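Local coordinates for nitroreductase family protein (Lactobacillus plantarum, PDB 4QLX) that uses FMN to reduce enone fatty acids to saturated oxo fatty acids, probably with NADH, within the pathway that saturates polyunsaturated fatty acids, at residues S57-V62 / L181-K186. Residues are numbered along the deposited sequence; the frame is centred on the assembly and turned at random.
Sequences SWHFVV and LGLDPK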
loop_
_atom_site.group_PDB
_atom_site.type_symbol
_atom_site.label_atom_id
_atom_site.label_comp_id
_atom_site.label_asym_id
_atom_site.label_seq_id
_atom_site.Cartn_x
_atom_site.Cartn_y
_atom_site.Cartn_z
ATOM N N SER A 57 -2.268 -0.314 -12.967
ATOM C CA SER A 57 -3.674 -0.289 -13.349
ATOM C C SER A 57 -4.479 0.718 -12.521
ATOM O O SER A 57 -5.598 0.430 -12.068
ATOM C CB SER A 57 -4.277 -1.699 -13.219
ATOM O OG SER A 57 -3.576 -2.653 -14.039
ATOM N N TRP A 58 -3.904 1.902 -12.344
ATOM C CA TRP A 58 -4.527 2.947 -11.524
ATOM C C TRP A 58 -4.838 4.177 -12.357
ATOM O O TRP A 58 -4.211 4.409 -13.385
ATOM C CB TRP A 58 -3.623 3.339 -10.353
ATOM C CG TRP A 58 -2.149 3.435 -10.695
ATOM C CD1 TRP A 58 -1.555 4.345 -11.529
ATOM C CD2 TRP A 58 -1.093 2.612 -10.189
ATOM N NE1 TRP A 58 -0.203 4.137 -11.570
ATOM C CE2 TRP A 58 0.111 3.079 -10.751
ATOM C CE3 TRP A 58 -1.045 1.527 -9.303
ATOM C CZ2 TRP A 58 1.352 2.495 -10.478
ATOM C CZ3 TRP A 58 0.189 0.943 -9.024
ATOM C CH2 TRP A 58 1.372 1.435 -9.611
ATOM N N HIS A 59 -5.818 4.954 -11.909
ATOM C CA HIS A 59 -6.144 6.217 -12.552
ATOM C C HIS A 59 -6.506 7.224 -11.477
ATOM O O HIS A 59 -7.264 6.915 -10.560
ATOM C CB HIS A 59 -7.297 6.058 -13.542
ATOM C CG HIS A 59 -7.538 7.279 -14.375
ATOM N ND1 HIS A 59 -6.890 7.502 -15.570
ATOM C CD2 HIS A 59 -8.323 8.364 -14.163
ATOM C CE1 HIS A 59 -7.276 8.664 -16.071
ATOM N NE2 HIS A 59 -8.147 9.209 -15.236
ATOM N N PHE A 60 -5.961 8.424 -11.595
ATOM C CA PHE A 60 -6.103 9.446 -10.569
ATOM C C PHE A 60 -7.029 10.582 -11.010
ATOM O O PHE A 60 -6.902 11.101 -12.114
ATOM C CB PHE A 60 -4.725 9.995 -10.214
ATOM C CG PHE A 60 -3.722 8.923 -9.849
ATOM C CD1 PHE A 60 -3.734 8.347 -8.589
ATOM C CD2 PHE A 60 -2.785 8.482 -10.770
ATOM C CE1 PHE A 60 -2.827 7.364 -8.247
ATOM C CE2 PHE A 60 -1.883 7.505 -10.434
ATOM C CZ PHE A 60 -1.897 6.950 -9.165
ATOM N N VAL A 61 -7.971 10.974 -10.156
ATOM C CA VAL A 61 -8.766 12.155 -10.457
ATOM C C VAL A 61 -8.609 13.169 -9.321
ATOM O O VAL A 61 -8.979 12.890 -8.187
ATOM C CB VAL A 61 -10.249 11.818 -10.659
ATOM C CG1 VAL A 61 -11.050 13.095 -10.945
ATOM C CG2 VAL A 61 -10.421 10.814 -11.776
ATOM N N VAL A 62 -8.017 14.319 -9.634
ATOM C CA VAL A 62 -7.699 15.320 -8.622
ATOM C C VAL A 62 -8.853 16.297 -8.479
ATOM O O VAL A 62 -9.287 16.924 -9.452
ATOM C CB VAL A 62 -6.419 16.091 -8.950
ATOM C CG1 VAL A 62 -6.167 17.190 -7.887
ATOM C CG2 VAL A 62 -5.224 15.147 -9.047
ATOM N N LEU A 181 -17.354 11.279 -11.843
ATOM C CA LEU A 181 -16.012 11.734 -12.201
ATOM C C LEU A 181 -15.855 11.905 -13.719
ATOM O O LEU A 181 -14.831 12.390 -14.197
ATOM C CB LEU A 181 -14.955 10.757 -11.670
ATOM C CG LEU A 181 -14.868 10.569 -10.151
ATOM C CD1 LEU A 181 -13.832 9.512 -9.795
ATOM C CD2 LEU A 181 -14.550 11.873 -9.446
ATOM N N GLY A 182 -16.878 11.508 -14.469
ATOM C CA GLY A 182 -16.845 11.624 -15.918
ATOM C C GLY A 182 -15.954 10.570 -16.555
ATOM O O GLY A 182 -15.497 10.733 -17.681
ATOM N N LEU A 183 -15.723 9.480 -15.831
ATOM C CA LEU A 183 -14.865 8.396 -16.300
ATOM C C LEU A 183 -15.677 7.321 -17.012
ATOM O O LEU A 183 -16.853 7.155 -16.726
ATOM C CB LEU A 183 -14.099 7.779 -15.127
ATOM C CG LEU A 183 -13.033 8.639 -14.437
ATOM C CD1 LEU A 183 -12.470 7.889 -13.227
ATOM C CD2 LEU A 183 -11.920 9.018 -15.407
ATOM N N ASP A 184 -15.030 6.600 -17.926
ATOM C CA ASP A 184 -15.636 5.505 -18.682
ATOM C C ASP A 184 -16.077 4.377 -17.761
ATOM O O ASP A 184 -15.245 3.680 -17.180
ATOM C CB ASP A 184 -14.637 4.989 -19.718
ATOM C CG ASP A 184 -15.239 3.978 -20.704
ATOM O OD1 ASP A 184 -16.406 3.554 -20.553
ATOM O OD2 ASP A 184 -14.505 3.599 -21.645
ATOM N N PRO A 185 -17.393 4.189 -17.625
ATOM C CA PRO A 185 -17.942 3.148 -16.757
ATOM C C PRO A 185 -17.627 1.731 -17.243
ATOM O O PRO A 185 -17.572 0.800 -16.441
ATOM C CB PRO A 185 -19.441 3.417 -16.809
ATOM C CG PRO A 185 -19.664 4.100 -18.103
ATOM C CD PRO A 185 -18.457 4.968 -18.285
ATOM N N LYS A 186 -17.442 1.575 -18.544
ATOM C CA LYS A 186 -17.001 0.305 -19.107
ATOM C C LYS A 186 -15.612 -0.072 -18.597
ATOM O O LYS A 186 -15.272 -1.250 -18.527
ATOM C CB LYS A 186 -16.962 0.368 -20.636
ATOM C CG LYS A 186 -18.304 0.398 -21.346
ATOM C CD LYS A 186 -18.091 0.213 -22.843
ATOM C CE LYS A 186 -17.446 -1.151 -23.140
ATOM N NZ LYS A 186 -16.195 -1.073 -23.966
#
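Val-61 meets two leucines with its two methyls. With chi1 at 179°, CG1 lies anti to the backbone N and CG2 beside it, which sends the two methyls to different leucines. CG1 of the valine packs on Leu-181 CD2 at 4.0 Å. Val-61 CG2 lies 3.9 Å from Leu-183 CD1. Val-61 and Leu-183 run past one another in opposite directions, whereas Leu-181 comes across the valine at a slant. The other methyl of Leu-183, CD2, goes to His-59, where it sits 3.8 Å from NE2 and close to the ring carbon next to it, approaching the imidazole obliquely. This fork thus bridges two residues of strand 58-63 whose side chains lie on the same side of the sheet; the intervening Phe-60 turns to the other side, against helices 36-46 and 137-161. No hydrogen bond joins the segments.

In the nitroreductase fold, this strand is an outermost one of the chain's antiparallel sheet, paired with strand 89-96, and the contact lies near the surface, away from the FMN site. Leu-181 and Leu-183 also touch that neighbouring strand, at Phe-92 and Ala-94, and the His-59 ring meets Tyr-188.

A helix cap and a side-chain-closed turn shape the leucine segment. Gly-182, with positive phi (75°), leaves the helical path after helix 177-181 in a Schellman motif. Farther on, Lys-186 N donates to Asp-184 OD1 at 3.0 Å, a bent bond (136°) from above the carboxylate plane, closing an Asx turn that leads towards strand 188-197.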